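Local coordinates for glyoxylate reductase (PDB 3WNV), which reduces glyoxylate, presumably to glycolate, using a nicotinamide cofactor that probably binds in its Rossmann-type domain, at residues Y55-N58 with I59-K62; D202-L205 with A206-V210; V265-D268 with V269-N272. All blocks are in the same frame, centred on the assembly; numbering follows the deposited sequence.

Contact 1 (Y55-N58 with I59-K62); sequences YRSN and ISTK
Ser57 and Asn58 meet Ser60 and Thr61 through short polar bonds round a type I beta turn, at the point where strand 51-57 of the five-stranded parallel sheet gives way to helix 61-64. The turn runs from Asn58 to Thr61, and Asn58 O takes two donors from Thr61: the hydroxyl OG1 at 2.8 Å and the backbone N at 3.3 Å. Both arrive on the same face of the carbonyl plane, the N-H from well above it (57° out) and the hydroxyl at a shallower tilt. Thr61 can do this because OG1 sits beside its own backbone N (chi1 -55°).

One residue back, the two serines interlock. Ser60 OG donates to Ser57 O at 2.7 Å, while Ser60 N points between two acceptors, reaching Ser57 OG at 3.1 Å and, through a weak bond, Ser57 O. Each serine has its hydroxyl between its own N and carbonyl carbon, which turns each oxygen back toward the other's backbone.

Arg56 bends across the turn, its guanidinium meeting Thr61. Its NE-H donates a hydrogen bond to a water at 2.9 Å, and that water donates in turn to Ser60 OG, while NH2 brings the edge of the guanidinium to 3.0 Å from Thr61 OG1. Farther along the same group, NH1 bonds Asn91 OD1, and Phe67 forms a cation-pi pair with the arginine. The side-chain amide of Asn58 is held by Asn91 and by Gly88 O, near a bound sulfate that probably comes from the crystallisation liquor.

Ser60 OG thus relays a donor chain from guanidinium through water to Ser57 O, and the positive charge would probably polarise that chain. With a carbonyl gripped at each of two successive residues, the turn is fixed where the strand ends.

Contact 2 (D202-L205 with A206-V210); sequences DELL and AQSDV
Ser208 folds back on Leu204 at the C-terminal end of helix 201-207, and backbone bonds dominate this local contact. Ala206 N donates to Asp202 O at 3.0 Å and Gln207 N to Glu203 O at 2.9 Å, the ordinary i to i+4 pattern. Leu204 O is gripped twice: it receives Ser208 N at 3.3 Å and, more closely, Ser208 OG at 2.6 Å. A chi1 of -55° brings the hydroxyl round to the N-H side of Ser208, which can then deliver both donors to one oxygen just as its backbone leaves helical geometry. A water then donates to Leu205 O at 2.7 Å and to Ser208 O, bridging the exit from the helix.

Side chains add looser contacts. Glu203 and Gln207 lie side by side and point the same way, with Gln207 NE2 3.7 Å from Glu203 CB and their carboxylate and amide planes 63° apart. The carboxylate is turned to the other end of the helix, where OE1 bonds Ser200 N, as in one half of a capping box. Leu204 CD1 rests near the Ser208 hydroxyl.

Leu204 and Leu205 both pack on Phe211 of strand 210-213. Leu204 also reaches Ile181 and His183 of strand 179-183 and Leu160 of strand 156-160, seating the helix on the seven-stranded sheet, while Lys232 pairs with Asp202.

Contact 3 (V265-D268 with V269-N272); sequences VGLD and VYEN
Leu267 and Tyr270 pack together just past the C-terminal end of strand 262-267, in the seven-stranded parallel sheet of the Rossmann-type domain, on the edge where such domains usually bind their nucleotide. Residues 269-272 form an irregular loop, and the contact between the two halves is apolar and steric. Leu267 CB lies 3.8 Å from Tyr270 CE1, and Leu267 CD1 comes to 3.9 Å from the same ring atom. The two side chains pass each other at a slant.

Tyr270 reaches back because a chi1 of -50° swings its ring toward the strand the chain has just left. The other ortho carbon beside the hydroxyl, CE2, sits 3.9 Å from Asp268 O, so the phenol spans the backbone of both residues. Its oxygen comes within 3.2 Å of Leu267 O, but the hydroxyl bonds elsewhere, to Leu289 O. That bond holds the far end of the phenol in place.

At the bend itself Val269 is close-packed on the preceding peptide, with CG1 3.2 Å from Asp268 O. Val269 N is buried here without a hydrogen-bond partner in the model. With CG anti to N (chi1 -165°), the carboxylate of Asp268 reaches Ile292 N through OD1 and Gly293 N through OD2, accepting a hydrogen bond from each.

Strand 262-267 lies between strands 237-241 and 287-288. Leu267 touches Asn241 of the first and Leu288 of the second, and Tyr270 adds a further contact to Leu288 while also meeting Glu250 of helix 250-259. Val269 lies against Asn241, at the end of strand 237-241, and His291, beyond strand 287-288.

From the N terminus the three contacts come in series, neither nesting nor crossing, and each turns the chain locally without enclosing further residues. Contact 1 takes the chain out of the five-stranded sheet into a helix. Contact 2, on the other side of the chain's centre and about 35 Å away between centres, ends a helix and leads into a strand of the seven-stranded sheet. Contact 3 leaves that same sheet at the end of strand 262-267, two strands across from 210-213, its centre about 20 Å from either of the others. Contacts 2 and 3 therefore mark opposite passages, into and out of one sheet, whereas contact 1 belongs to the other.

Contact 1 (Y55-N58 with I59-K62)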
# COMPACT_ATOMS: atom_id res chain seq x y z
N TYR A 55 5.11 3.61 18.24
CA TYR A 55 5.16 2.67 17.13
C TYR A 55 3.73 2.37 16.76
O TYR A 55 2.95 2.00 17.64
CB TYR A 55 5.81 1.34 17.62
CG TYR A 55 5.85 0.22 16.57
CD1 TYR A 55 4.68 -0.39 16.11
CD2 TYR A 55 7.07 -0.26 16.11
CE1 TYR A 55 4.72 -1.44 15.14
CE2 TYR A 55 7.13 -1.29 15.15
CZ TYR A 55 5.95 -1.87 14.67
OH TYR A 55 6.03 -2.89 13.76
N ARG A 56 3.37 2.47 15.47
CA ARG A 56 2.05 2.03 15.07
C ARG A 56 2.15 1.39 13.71
O ARG A 56 3.19 1.46 13.04
CB ARG A 56 1.06 3.21 15.03
CG ARG A 56 1.30 4.20 13.89
CD ARG A 56 0.22 5.28 13.86
NE ARG A 56 -1.13 4.73 13.58
CZ ARG A 56 -1.63 4.55 12.35
NH1 ARG A 56 -0.91 4.84 11.26
NH2 ARG A 56 -2.87 4.10 12.19
N SER A 57 1.05 0.79 13.26
CA SER A 57 1.03 0.16 11.93
C SER A 57 -0.28 0.39 11.17
O SER A 57 -1.28 0.82 11.76
CB SER A 57 1.25 -1.33 12.07
OG SER A 57 0.19 -1.91 12.85
N ASN A 58 -0.31 0.04 9.88
CA ASN A 58 -1.58 0.11 9.15
C ASN A 58 -2.62 -0.80 9.79
O ASN A 58 -3.76 -0.40 9.99
CB ASN A 58 -1.37 -0.23 7.67
CG ASN A 58 -0.85 0.96 6.87
OD1 ASN A 58 -1.22 2.13 7.12
ND2 ASN A 58 -0.00 0.68 5.90
N ILE A 59 -2.22 -2.01 10.18
CA ILE A 59 -3.19 -2.90 10.81
C ILE A 59 -3.76 -2.35 12.12
O ILE A 59 -4.96 -2.55 12.42
CB ILE A 59 -2.58 -4.31 11.02
CG1 ILE A 59 -2.42 -4.99 9.67
CG2 ILE A 59 -3.45 -5.15 11.88
CD1 ILE A 59 -1.61 -6.26 9.75
N SER A 60 -2.92 -1.65 12.90
CA SER A 60 -3.31 -1.16 14.23
C SER A 60 -4.38 -0.07 14.21
O SER A 60 -4.93 0.29 15.26
CB SER A 60 -2.09 -0.64 15.02
OG SER A 60 -1.53 0.56 14.43
N THR A 61 -4.70 0.43 13.01
CA THR A 61 -5.75 1.42 12.82
C THR A 61 -7.08 0.88 13.40
O THR A 61 -7.92 1.63 13.90
CB THR A 61 -5.90 1.75 11.33
OG1 THR A 61 -4.64 2.16 10.82
CG2 THR A 61 -6.85 2.94 11.14
N LYS A 62 -7.25 -0.43 13.37
CA LYS A 62 -8.48 -1.01 13.91
C LYS A 62 -8.57 -0.79 15.41
O LYS A 62 -9.65 -0.89 15.98
CB LYS A 62 -8.59 -2.50 13.58
CG LYS A 62 -7.60 -3.40 14.31
CD LYS A 62 -7.59 -4.79 13.66
CE LYS A 62 -6.86 -5.78 14.54
NZ LYS A 62 -7.51 -7.12 14.48
O HOH W 1 -3.02 3.07 14.93

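Contact 2 (D202-L205 with A206-V210)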
# COMPACT_ATOMS: atom_id res chain seq x y z
N ASP A 202 -2.80 11.05 -20.44
CA ASP A 202 -3.68 10.58 -21.51
C ASP A 202 -3.01 9.51 -22.39
O ASP A 202 -3.65 8.56 -22.82
CB ASP A 202 -4.16 11.75 -22.36
CG ASP A 202 -5.27 12.56 -21.69
OD1 ASP A 202 -5.84 12.09 -20.68
OD2 ASP A 202 -5.58 13.67 -22.18
N GLU A 203 -1.71 9.64 -22.63
CA GLU A 203 -0.99 8.66 -23.44
C GLU A 203 -0.83 7.34 -22.71
O GLU A 203 -0.83 6.26 -23.33
CB GLU A 203 0.40 9.20 -23.84
CG GLU A 203 0.43 10.20 -24.97
CD GLU A 203 1.80 10.90 -25.11
OE1 GLU A 203 2.53 11.06 -24.09
OE2 GLU A 203 2.14 11.29 -26.26
N LEU A 204 -0.74 7.40 -21.38
CA LEU A 204 -0.61 6.20 -20.56
C LEU A 204 -1.91 5.40 -20.65
O LEU A 204 -1.90 4.17 -20.77
CB LEU A 204 -0.31 6.55 -19.10
CG LEU A 204 0.02 5.36 -18.20
CD1 LEU A 204 1.39 4.81 -18.54
CD2 LEU A 204 -0.01 5.79 -16.71
N LEU A 205 -3.03 6.12 -20.64
CA LEU A 205 -4.33 5.47 -20.71
C LEU A 205 -4.50 4.85 -22.09
O LEU A 205 -4.98 3.73 -22.22
CB LEU A 205 -5.45 6.48 -20.46
CG LEU A 205 -5.54 7.04 -19.03
CD1 LEU A 205 -6.43 8.27 -18.99
CD2 LEU A 205 -6.04 5.96 -18.03
N ALA A 206 -4.07 5.57 -23.12
CA ALA A 206 -4.25 5.11 -24.51
C ALA A 206 -3.40 3.92 -24.88
O ALA A 206 -3.83 3.06 -25.64
CB ALA A 206 -3.97 6.25 -25.48
N GLN A 207 -2.18 3.87 -24.37
CA GLN A 207 -1.20 2.90 -24.86
C GLN A 207 -0.98 1.64 -24.04
O GLN A 207 -0.37 0.68 -24.54
CB GLN A 207 0.15 3.61 -25.06
CG GLN A 207 0.09 4.80 -25.99
CD GLN A 207 1.42 5.50 -26.09
OE1 GLN A 207 2.47 4.91 -25.81
NE2 GLN A 207 1.39 6.78 -26.48
N SER A 208 -1.43 1.62 -22.78
CA SER A 208 -1.22 0.47 -21.94
C SER A 208 -2.07 -0.75 -22.32
O SER A 208 -3.32 -0.66 -22.40
CB SER A 208 -1.57 0.82 -20.48
OG SER A 208 -0.85 1.94 -20.08
N ASP A 209 -1.43 -1.91 -22.53
CA ASP A 209 -2.19 -3.16 -22.58
C ASP A 209 -2.58 -3.66 -21.19
O ASP A 209 -3.67 -4.23 -20.96
CB ASP A 209 -1.40 -4.21 -23.34
CG ASP A 209 -1.16 -3.79 -24.75
OD1 ASP A 209 -2.17 -3.60 -25.47
OD2 ASP A 209 0.01 -3.55 -25.14
N VAL A 210 -1.64 -3.48 -20.26
CA VAL A 210 -1.85 -3.75 -18.84
C VAL A 210 -1.59 -2.42 -18.15
O VAL A 210 -0.53 -1.79 -18.35
CB VAL A 210 -0.88 -4.83 -18.29
CG1 VAL A 210 -0.97 -4.93 -16.76
CG2 VAL A 210 -1.20 -6.21 -18.91
O HOH W 2 -5.17 1.02 -22.10

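Contact 3 (V265-D268 with V269-N272)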
# COMPACT_ATOMS: atom_id res chain seq x y z
N VAL A 265 -9.19 -7.85 -14.45
CA VAL A 265 -8.42 -7.09 -13.48
C VAL A 265 -7.66 -8.05 -12.59
O VAL A 265 -8.07 -9.18 -12.39
CB VAL A 265 -9.25 -6.16 -12.60
CG1 VAL A 265 -9.93 -5.04 -13.43
CG2 VAL A 265 -10.31 -6.97 -11.80
N GLY A 266 -6.56 -7.54 -12.05
CA GLY A 266 -5.73 -8.28 -11.10
C GLY A 266 -5.60 -7.37 -9.89
O GLY A 266 -4.76 -6.47 -9.88
N LEU A 267 -6.40 -7.62 -8.86
CA LEU A 267 -6.46 -6.70 -7.71
C LEU A 267 -6.02 -7.33 -6.41
O LEU A 267 -6.35 -8.47 -6.15
CB LEU A 267 -7.91 -6.21 -7.52
CG LEU A 267 -8.52 -5.57 -8.79
CD1 LEU A 267 -9.95 -5.16 -8.48
CD2 LEU A 267 -7.71 -4.36 -9.29
N ASP A 268 -5.38 -6.52 -5.55
CA ASP A 268 -5.00 -6.94 -4.21
C ASP A 268 -5.66 -5.98 -3.27
O ASP A 268 -5.67 -6.19 -2.07
CB ASP A 268 -3.49 -6.85 -4.06
CG ASP A 268 -2.97 -7.60 -2.83
OD1 ASP A 268 -3.47 -8.73 -2.55
OD2 ASP A 268 -2.06 -7.05 -2.17
N VAL A 269 -6.27 -4.94 -3.81
CA VAL A 269 -6.85 -3.88 -2.95
C VAL A 269 -8.18 -3.37 -3.47
O VAL A 269 -8.47 -3.49 -4.67
CB VAL A 269 -5.86 -2.68 -2.80
CG1 VAL A 269 -4.63 -3.12 -2.05
CG2 VAL A 269 -5.51 -2.07 -4.17
N TYR A 270 -9.00 -2.80 -2.59
CA TYR A 270 -10.39 -2.47 -2.90
C TYR A 270 -10.83 -1.19 -2.22
O TYR A 270 -10.35 -0.84 -1.13
CB TYR A 270 -11.35 -3.62 -2.49
CG TYR A 270 -10.83 -4.92 -3.04
CD1 TYR A 270 -11.11 -5.30 -4.35
CD2 TYR A 270 -9.96 -5.69 -2.28
CE1 TYR A 270 -10.59 -6.48 -4.87
CE2 TYR A 270 -9.43 -6.85 -2.79
CZ TYR A 270 -9.73 -7.23 -4.09
OH TYR A 270 -9.18 -8.39 -4.58
N GLU A 271 -11.79 -0.52 -2.84
CA GLU A 271 -12.20 0.79 -2.34
C GLU A 271 -12.74 0.80 -0.92
O GLU A 271 -12.50 1.76 -0.20
CB GLU A 271 -13.21 1.43 -3.30
CG GLU A 271 -13.64 2.83 -2.87
CD GLU A 271 -14.46 3.53 -3.94
OE1 GLU A 271 -14.73 2.90 -4.98
OE2 GLU A 271 -14.85 4.71 -3.73
N ASN A 272 -13.47 -0.24 -0.51
CA ASN A 272 -14.01 -0.32 0.84
C ASN A 272 -13.62 -1.59 1.56
O ASN A 272 -14.44 -2.23 2.22
CB ASN A 272 -15.52 -0.19 0.79
CG ASN A 272 -15.94 1.19 0.30
OD1 ASN A 272 -15.72 2.18 0.99
ND2 ASN A 272 -16.53 1.26 -0.89